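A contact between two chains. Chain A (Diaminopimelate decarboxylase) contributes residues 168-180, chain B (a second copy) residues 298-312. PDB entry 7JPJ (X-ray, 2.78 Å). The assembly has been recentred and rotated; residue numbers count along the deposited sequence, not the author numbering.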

ATOM      1  N   GLY A 168      -6.112   0.328 -21.227  1.00 26.34           N
ATOM      2  CA  GLY A 168      -6.868   0.851 -22.348  1.00 26.82           C
ATOM      3  C   GLY A 168      -8.124   0.035 -22.552  1.00 28.43           C
ATOM      4  O   GLY A 168      -8.331  -1.001 -21.916  1.00 29.23           O
ATOM      5  N   GLY A 169      -8.968   0.518 -23.457  1.00 29.22           N
ATOM      6  CA  GLY A 169     -10.199  -0.159 -23.779  1.00 29.71           C
ATOM      7  C   GLY A 169     -11.396   0.467 -23.095  1.00 29.39           C
ATOM      8  O   GLY A 169     -11.288   1.503 -22.430  1.00 28.60           O
ATOM      9  N   PRO A 170     -12.570  -0.156 -23.245  1.00 28.33           N
ATOM     10  CA  PRO A 170     -13.785   0.419 -22.643  1.00 29.02           C
ATOM     11  C   PRO A 170     -13.795   0.380 -21.123  1.00 28.71           C
ATOM     12  O   PRO A 170     -14.578   1.113 -20.510  1.00 28.98           O
ATOM     13  CB  PRO A 170     -14.911  -0.444 -23.231  1.00 31.20           C
ATOM     14  CG  PRO A 170     -14.248  -1.736 -23.587  1.00 31.72           C
ATOM     15  CD  PRO A 170     -12.850  -1.387 -24.005  1.00 29.97           C
ATOM     16  N   SER A 171     -12.953  -0.439 -20.497  1.00 28.38           N
ATOM     17  CA  SER A 171     -12.885  -0.537 -19.046  1.00 27.87           C
ATOM     18  C   SER A 171     -11.788   0.333 -18.448  1.00 26.28           C
ATOM     19  O   SER A 171     -11.448   0.163 -17.274  1.00 25.80           O
ATOM     20  CB  SER A 171     -12.674  -1.993 -18.631  1.00 28.80           C
ATOM     21  OG  SER A 171     -13.772  -2.792 -19.029  1.00 30.82           O
ATOM     22  N   SER A 172     -11.227   1.256 -19.223  1.00 27.14           N
ATOM     23  CA  SER A 172     -10.119   2.085 -18.778  1.00 26.41           C
ATOM     24  C   SER A 172     -10.489   3.558 -18.862  1.00 26.18           C
ATOM     25  O   SER A 172     -11.102   4.002 -19.838  1.00 26.96           O
ATOM     26  CB  SER A 172      -8.867   1.825 -19.614  1.00 26.96           C
ATOM     27  OG  SER A 172      -7.698   2.151 -18.886  1.00 25.99           O
ATOM     28  N   SER A 173     -10.104   4.313 -17.837  1.00 25.17           N
ATOM     29  CA  SER A 173     -10.304   5.753 -17.824  1.00 25.11           C
ATOM     30  C   SER A 173      -9.119   6.522 -18.392  1.00 25.38           C
ATOM     31  O   SER A 173      -9.211   7.746 -18.541  1.00 25.52           O
ATOM     32  CB  SER A 173     -10.583   6.232 -16.397  1.00 24.09           C
ATOM     33  OG  SER A 173      -9.499   5.918 -15.538  1.00 23.28           O
ATOM     34  N   PHE A 174      -8.020   5.842 -18.716  1.00 26.55           N
ATOM     35  CA  PHE A 174      -6.833   6.522 -19.218  1.00 26.61           C
ATOM     36  C   PHE A 174      -7.053   7.033 -20.636  1.00 27.67           C
ATOM     37  O   PHE A 174      -7.613   6.336 -21.486  1.00 28.55           O
ATOM     38  CB  PHE A 174      -5.625   5.584 -19.200  1.00 26.30           C
ATOM     39  CG  PHE A 174      -5.344   4.967 -17.861  1.00 24.89           C
ATOM     40  CD1 PHE A 174      -5.599   5.660 -16.690  1.00 23.99           C
ATOM     41  CD2 PHE A 174      -4.814   3.690 -17.777  1.00 24.73           C
ATOM     42  CE1 PHE A 174      -5.335   5.088 -15.459  1.00 22.63           C
ATOM     43  CE2 PHE A 174      -4.546   3.111 -16.554  1.00 23.36           C
ATOM     44  CZ  PHE A 174      -4.806   3.811 -15.391  1.00 22.20           C
ATOM     45  N   GLY A 175      -6.594   8.252 -20.891  1.00 25.22           N
ATOM     46  CA  GLY A 175      -6.661   8.822 -22.223  1.00 25.69           C
ATOM     47  C   GLY A 175      -8.079   9.157 -22.654  1.00 26.03           C
ATOM     48  O   GLY A 175      -9.066   8.880 -21.973  1.00 25.91           O
ATOM     49  N   ILE A 176      -8.163   9.771 -23.828  1.00 25.26           N
ATOM     50  CA  ILE A 176      -9.432  10.180 -24.417  1.00 25.45           C
ATOM     51  C   ILE A 176      -9.960   9.050 -25.284  1.00 26.14           C
ATOM     52  O   ILE A 176      -9.210   8.427 -26.043  1.00 26.57           O
ATOM     53  CB  ILE A 176      -9.263  11.476 -25.232  1.00 25.28           C
ATOM     54  CG1 ILE A 176      -8.539  12.538 -24.403  1.00 24.79           C
ATOM     55  CG2 ILE A 176     -10.610  11.994 -25.706  1.00 25.56           C
ATOM     56  CD1 ILE A 176      -8.400  13.872 -25.107  1.00 24.68           C
ATOM     57  N   TRP A 177     -11.259   8.782 -25.166  1.00 26.87           N
ATOM     58  CA  TRP A 177     -11.893   7.731 -25.951  1.00 27.63           C
ATOM     59  C   TRP A 177     -11.716   8.000 -27.440  1.00 28.03           C
ATOM     60  O   TRP A 177     -11.923   9.123 -27.909  1.00 27.75           O
ATOM     61  CB  TRP A 177     -13.378   7.639 -25.590  1.00 27.69           C
ATOM     62  CG  TRP A 177     -14.059   6.375 -26.037  1.00 28.42           C
ATOM     63  CD1 TRP A 177     -15.249   6.279 -26.700  1.00 28.92           C
ATOM     64  CD2 TRP A 177     -13.598   5.030 -25.846  1.00 28.78           C
ATOM     65  NE1 TRP A 177     -15.555   4.962 -26.937  1.00 29.59           N
ATOM     66  CE2 TRP A 177     -14.557   4.175 -26.423  1.00 29.50           C
ATOM     67  CE3 TRP A 177     -12.465   4.466 -25.248  1.00 28.55           C
ATOM     68  CZ2 TRP A 177     -14.420   2.789 -26.420  1.00 30.00           C
ATOM     69  CZ3 TRP A 177     -12.330   3.093 -25.245  1.00 29.01           C
ATOM     70  CH2 TRP A 177     -13.303   2.268 -25.828  1.00 29.72           C
ATOM     71  N   HIS A 178     -11.330   6.958 -28.182  1.00 28.37           N
ATOM     72  CA  HIS A 178     -10.958   7.132 -29.584  1.00 28.70           C
ATOM     73  C   HIS A 178     -12.101   7.693 -30.418  1.00 28.92           C
ATOM     74  O   HIS A 178     -11.856   8.395 -31.408  1.00 28.74           O
ATOM     75  CB  HIS A 178     -10.487   5.804 -30.172  1.00 29.26           C
ATOM     76  CG  HIS A 178     -11.591   4.816 -30.388  1.00 30.17           C
ATOM     77  ND1 HIS A 178     -12.091   4.028 -29.375  1.00 30.23           N
ATOM     78  CD2 HIS A 178     -12.292   4.493 -31.500  1.00 30.76           C
ATOM     79  CE1 HIS A 178     -13.054   3.259 -29.853  1.00 30.85           C
ATOM     80  NE2 HIS A 178     -13.195   3.521 -31.140  1.00 31.24           N
ATOM     81  N   GLU A 179     -13.350   7.397 -30.044  1.00 30.31           N
ATOM     82  CA  GLU A 179     -14.483   7.870 -30.835  1.00 30.49           C
ATOM     83  C   GLU A 179     -14.650   9.378 -30.738  1.00 29.76           C
ATOM     84  O   GLU A 179     -15.191   9.996 -31.659  1.00 29.83           O
ATOM     85  CB  GLU A 179     -15.765   7.166 -30.402  1.00 30.88           C
ATOM     86  CG  GLU A 179     -15.689   5.652 -30.479  1.00 31.10           C
ATOM     87  CD  GLU A 179     -17.026   5.018 -30.811  1.00 32.27           C
ATOM     88  OE1 GLU A 179     -17.032   3.986 -31.517  1.00 33.26           O
ATOM     89  OE2 GLU A 179     -18.068   5.549 -30.362  1.00 32.16           O
ATOM     90  N   LEU A 180     -14.196   9.986 -29.641  1.00 29.38           N
ATOM     91  CA  LEU A 180     -14.187  11.440 -29.547  1.00 28.77           C
ATOM     92  C   LEU A 180     -13.169  12.067 -30.492  1.00 28.63           C
ATOM     93  O   LEU A 180     -13.324  13.233 -30.867  1.00 28.26           O
ATOM     94  CB  LEU A 180     -13.908  11.870 -28.105  1.00 28.20           C
ATOM     95  CG  LEU A 180     -15.012  11.535 -27.101  1.00 28.25           C
ATOM     96  CD1 LEU A 180     -14.608  11.942 -25.692  1.00 27.73           C
ATOM     97  CD2 LEU A 180     -16.316  12.202 -27.512  1.00 28.27           C
TER
ATOM     98  N   LYS B 298     -14.428  13.613 -15.117  1.00 21.26           N
ATOM     99  CA  LYS B 298     -15.532  12.690 -15.379  1.00 21.45           C
ATOM    100  C   LYS B 298     -15.517  12.347 -16.863  1.00 22.24           C
ATOM    101  O   LYS B 298     -15.782  13.217 -17.698  1.00 22.84           O
ATOM    102  CB  LYS B 298     -16.862  13.315 -14.968  1.00 21.66           C
ATOM    103  CG  LYS B 298     -18.088  12.500 -15.341  1.00 22.19           C
ATOM    104  CD  LYS B 298     -19.355  13.162 -14.830  1.00 22.57           C
ATOM    105  CE  LYS B 298     -20.592  12.439 -15.329  1.00 23.41           C
ATOM    106  NZ  LYS B 298     -21.843  13.060 -14.817  1.00 24.01           N
ATOM    107  N   VAL B 299     -15.223  11.090 -17.190  1.00 22.59           N
ATOM    108  CA  VAL B 299     -15.024  10.668 -18.571  1.00 23.53           C
ATOM    109  C   VAL B 299     -15.978   9.518 -18.891  1.00 24.17           C
ATOM    110  O   VAL B 299     -16.573   8.907 -18.004  1.00 23.82           O
ATOM    111  CB  VAL B 299     -13.563  10.267 -18.851  1.00 23.62           C
ATOM    112  CG1 VAL B 299     -12.632  11.429 -18.546  1.00 23.24           C
ATOM    113  CG2 VAL B 299     -13.176   9.047 -18.035  1.00 23.22           C
ATOM    114  N   HIS B 300     -16.109   9.226 -20.185  1.00 27.43           N
ATOM    115  CA  HIS B 300     -17.059   8.237 -20.671  1.00 28.49           C
ATOM    116  C   HIS B 300     -16.380   7.279 -21.642  1.00 29.54           C
ATOM    117  O   HIS B 300     -15.292   7.545 -22.157  1.00 29.52           O
ATOM    118  CB  HIS B 300     -18.259   8.900 -21.371  1.00 29.02           C
ATOM    119  CG  HIS B 300     -19.167   9.652 -20.446  1.00 28.80           C
ATOM    120  ND1 HIS B 300     -18.798  10.829 -19.831  1.00 27.86           N
ATOM    121  CD2 HIS B 300     -20.435   9.398 -20.041  1.00 29.03           C
ATOM    122  CE1 HIS B 300     -19.797  11.267 -19.084  1.00 27.50           C
ATOM    123  NE2 HIS B 300     -20.803  10.417 -19.194  1.00 28.35           N
ATOM    124  N   THR B 301     -17.052   6.152 -21.886  1.00 28.65           N
ATOM    125  CA  THR B 301     -16.695   5.216 -22.945  1.00 30.12           C
ATOM    126  C   THR B 301     -17.976   4.720 -23.603  1.00 31.51           C
ATOM    127  O   THR B 301     -19.078   4.896 -23.075  1.00 31.37           O
ATOM    128  CB  THR B 301     -15.871   4.028 -22.422  1.00 30.26           C
ATOM    129  OG1 THR B 301     -16.391   3.600 -21.157  1.00 29.86           O
ATOM    130  CG2 THR B 301     -14.403   4.404 -22.277  1.00 29.55           C
ATOM    131  N   THR B 302     -17.827   4.096 -24.771  1.00 30.38           N
ATOM    132  CA  THR B 302     -18.962   3.600 -25.536  1.00 32.20           C
ATOM    133  C   THR B 302     -18.712   2.160 -25.963  1.00 33.90           C
ATOM    134  O   THR B 302     -17.565   1.732 -26.119  1.00 34.02           O
ATOM    135  CB  THR B 302     -19.233   4.453 -26.780  1.00 33.16           C
ATOM    136  OG1 THR B 302     -18.105   4.388 -27.662  1.00 33.83           O
ATOM    137  CG2 THR B 302     -19.487   5.901 -26.393  1.00 31.72           C
ATOM    138  N   GLY B 303     -19.798   1.422 -26.152  1.00 37.08           N
ATOM    139  CA  GLY B 303     -19.730   0.061 -26.636  1.00 39.14           C
ATOM    140  C   GLY B 303     -19.952  -0.975 -25.552  1.00 38.99           C
ATOM    141  O   GLY B 303     -20.501  -0.705 -24.481  1.00 37.63           O
ATOM    142  N   GLU B 304     -19.505  -2.194 -25.851  1.00 46.44           N
ATOM    143  CA  GLU B 304     -19.664  -3.305 -24.923  1.00 46.81           C
ATOM    144  C   GLU B 304     -18.833  -3.067 -23.667  1.00 44.71           C
ATOM    145  O   GLU B 304     -17.635  -2.778 -23.749  1.00 43.92           O
ATOM    146  CB  GLU B 304     -19.252  -4.616 -25.593  1.00 49.29           C
ATOM    147  CG  GLU B 304     -20.417  -5.524 -25.975  1.00 52.16           C
ATOM    148  CD  GLU B 304     -20.030  -6.994 -26.055  1.00 54.31           C
ATOM    149  OE1 GLU B 304     -18.858  -7.323 -25.771  1.00 53.71           O
ATOM    150  OE2 GLU B 304     -20.898  -7.822 -26.410  1.00 56.62           O
ATOM    151  N   ASN B 305     -19.480  -3.189 -22.506  1.00 42.48           N
ATOM    152  CA  ASN B 305     -18.847  -2.960 -21.205  1.00 41.52           C
ATOM    153  C   ASN B 305     -18.249  -1.559 -21.108  1.00 39.37           C
ATOM    154  O   ASN B 305     -17.151  -1.366 -20.580  1.00 38.48           O
ATOM    155  CB  ASN B 305     -17.794  -4.026 -20.898  1.00 42.13           C
ATOM    156  CG  ASN B 305     -18.357  -5.433 -20.962  1.00 44.35           C
ATOM    157  OD1 ASN B 305     -19.563  -5.622 -21.134  1.00 45.10           O
ATOM    158  ND2 ASN B 305     -17.489  -6.427 -20.803  1.00 45.16           N
ATOM    159  N   SER B 306     -18.982  -0.571 -21.615  1.00 35.49           N
ATOM    160  CA  SER B 306     -18.600   0.820 -21.443  1.00 33.59           C
ATOM    161  C   SER B 306     -19.074   1.331 -20.086  1.00 33.05           C
ATOM    162  O   SER B 306     -19.982   0.768 -19.465  1.00 34.05           O
ATOM    163  CB  SER B 306     -19.182   1.681 -22.563  1.00 33.39           C
ATOM    164  OG  SER B 306     -20.596   1.699 -22.513  1.00 34.14           O
ATOM    165  N   HIS B 307     -18.449   2.411 -19.625  1.00 29.87           N
ATOM    166  CA  HIS B 307     -18.727   2.922 -18.292  1.00 28.39           C
ATOM    167  C   HIS B 307     -18.625   4.439 -18.276  1.00 27.35           C
ATOM    168  O   HIS B 307     -18.063   5.059 -19.182  1.00 27.53           O
ATOM    169  CB  HIS B 307     -17.766   2.336 -17.248  1.00 27.44           C
ATOM    170  CG  HIS B 307     -17.835   0.847 -17.125  1.00 28.48           C
ATOM    171  ND1 HIS B 307     -18.663   0.212 -16.225  1.00 28.95           N
ATOM    172  CD2 HIS B 307     -17.171  -0.133 -17.783  1.00 29.64           C
ATOM    173  CE1 HIS B 307     -18.511  -1.095 -16.337  1.00 30.39           C
ATOM    174  NE2 HIS B 307     -17.612  -1.331 -17.275  1.00 30.45           N
ATOM    175  N   THR B 308     -19.190   5.026 -17.225  1.00 27.35           N
ATOM    176  CA  THR B 308     -18.958   6.415 -16.859  1.00 25.73           C
ATOM    177  C   THR B 308     -18.032   6.428 -15.652  1.00 25.17           C
ATOM    178  O   THR B 308     -18.278   5.719 -14.672  1.00 25.99           O
ATOM    179  CB  THR B 308     -20.270   7.134 -16.532  1.00 25.54           C
ATOM    180  OG1 THR B 308     -21.008   7.365 -17.739  1.00 25.60           O
ATOM    181  CG2 THR B 308     -19.994   8.470 -15.870  1.00 23.99           C
ATOM    182  N   PHE B 309     -16.965   7.215 -15.728  1.00 23.44           N
ATOM    183  CA  PHE B 309     -15.930   7.228 -14.703  1.00 22.99           C
ATOM    184  C   PHE B 309     -15.929   8.554 -13.956  1.00 21.87           C
ATOM    185  O   PHE B 309     -16.082   9.620 -14.560  1.00 21.08           O
ATOM    186  CB  PHE B 309     -14.544   6.989 -15.314  1.00 22.81           C
ATOM    187  CG  PHE B 309     -14.387   5.642 -15.960  1.00 23.97           C
ATOM    188  CD1 PHE B 309     -14.758   5.443 -17.279  1.00 24.34           C
ATOM    189  CD2 PHE B 309     -13.867   4.575 -15.247  1.00 24.63           C
ATOM    190  CE1 PHE B 309     -14.619   4.205 -17.872  1.00 25.48           C
ATOM    191  CE2 PHE B 309     -13.724   3.335 -15.835  1.00 25.63           C
ATOM    192  CZ  PHE B 309     -14.100   3.151 -17.150  1.00 26.20           C
ATOM    193  N   LEU B 310     -15.753   8.479 -12.642  1.00 20.70           N
ATOM    194  CA  LEU B 310     -15.478   9.642 -11.809  1.00 20.16           C
ATOM    195  C   LEU B 310     -14.031   9.553 -11.344  1.00 19.70           C
ATOM    196  O   LEU B 310     -13.635   8.561 -10.721  1.00 19.44           O
ATOM    197  CB  LEU B 310     -16.428   9.708 -10.612  1.00 19.95           C
ATOM    198  CG  LEU B 310     -17.923   9.852 -10.907  1.00 20.59           C
ATOM    199  CD1 LEU B 310     -18.689  10.141  -9.624  1.00 20.52           C
ATOM    200  CD2 LEU B 310     -18.181  10.929 -11.955  1.00 21.12           C
ATOM    201  N   LYS B 311     -13.241  10.573 -11.660  1.00 20.56           N
ATOM    202  CA  LYS B 311     -11.842  10.633 -11.254  1.00 20.16           C
ATOM    203  C   LYS B 311     -11.745  11.468  -9.984  1.00 19.70           C
ATOM    204  O   LYS B 311     -12.009  12.675 -10.006  1.00 19.34           O
ATOM    205  CB  LYS B 311     -10.972  11.222 -12.361  1.00 19.82           C
ATOM    206  CG  LYS B 311     -10.877  10.379 -13.619  1.00 20.46           C
ATOM    207  CD  LYS B 311      -9.801  10.930 -14.542  1.00 20.22           C
ATOM    208  CE  LYS B 311      -9.745  10.181 -15.861  1.00 20.83           C
ATOM    209  NZ  LYS B 311      -8.645  10.697 -16.728  1.00 21.32           N
ATOM    210  N   LEU B 312     -11.368  10.830  -8.882  1.00 18.47           N
ATOM    211  CA  LEU B 312     -11.177  11.560  -7.640  1.00 18.35           C
ATOM    212  C   LEU B 312      -9.786  12.186  -7.602  1.00 18.70           C
ATOM    213  O   LEU B 312      -8.889  11.816  -8.360  1.00 18.95           O
ATOM    214  CB  LEU B 312     -11.364  10.639  -6.434  1.00 17.92           C
ATOM    215  CG  LEU B 312     -12.750  10.026  -6.222  1.00 17.77           C
ATOM    216  CD1 LEU B 312     -12.744   9.131  -4.993  1.00 17.47           C
ATOM    217  CD2 LEU B 312     -13.821  11.104  -6.106  1.00 18.06           C
TER
HETATM  218  O   HOH W   1      -9.703  10.546 -19.727  1.00 23.31           O

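The shortest polar contact joins the indole of Trp A177 to a threonine hydroxyl: NE1 of Trp A177 donates to OG1 of Thr B302 over 2.7 Å, with an N-H...acceptor angle of 156° and the oxygen lying at the ring edge, near the plane of the indole, where the N-H points. The same hydroxyl passes its own proton on, OG1 of Thr B302 donating to OE2 of Glu A179 at 2.9 Å in a weak bond. Thr B302 thus acts as acceptor and donor at once, linking a tryptophan and a carboxylate that sit two residues apart in chain A. The backbone N of Thr B302 also lies 3.3 Å from NE1 of Trp A177, but both are donors and no bond forms between them.

A second polar site centres on Thr B301. Its OG1 accepts from the backbone N of His B307 at 2.8 Å in a nearly straight bond (173°), which ties together the two arms of the chain B hairpin, and lies 3.1 Å from the carbonyl O of Pro A170; whether its proton goes to that carbonyl is left open by the geometry. At the far end of the contact, water 1 lies 2.9 Å from O of Gly A175 and accepts a hydrogen bond from NZ of Lys B311 at 3.2 Å, so it sits between the two chains.

The backbones behind these bonds are a pair of turns and a two-stranded ladder. Gly A169 to Ser A172 form a type I turn, closed by Ser A172 N to Gly A169 O at 3.2 Å; Gly B303 to Ser B306 form a type II turn at the tip of the hairpin. Below it, Val B299 and Phe B309 exchange backbone hydrogen bonds in both directions. The turns meet where the CA atoms of Pro A170 and Ser B306 come within 5.0 Å, and CG of Pro A170 rests 3.5 Å from O of Glu B304.

Nonpolar packing fills the space between. CG2 of Thr B301 sits over one face of Trp A177, 3.8 Å from the centroid of the six-membered ring and 20° off its normal, a CH-pi contact. Phe B309 receives CB of Ser A173 in the same manner, 4.1 Å from its ring centroid and 23° off the normal, while O of Pro A170 approaches that ring's edge, 4.0 Å from CZ of Phe B309. CB of Ser A173 also touches CG2 of Val B299 at 4.2 Å. Together the two stretches bury 605 Å², summed over both sides.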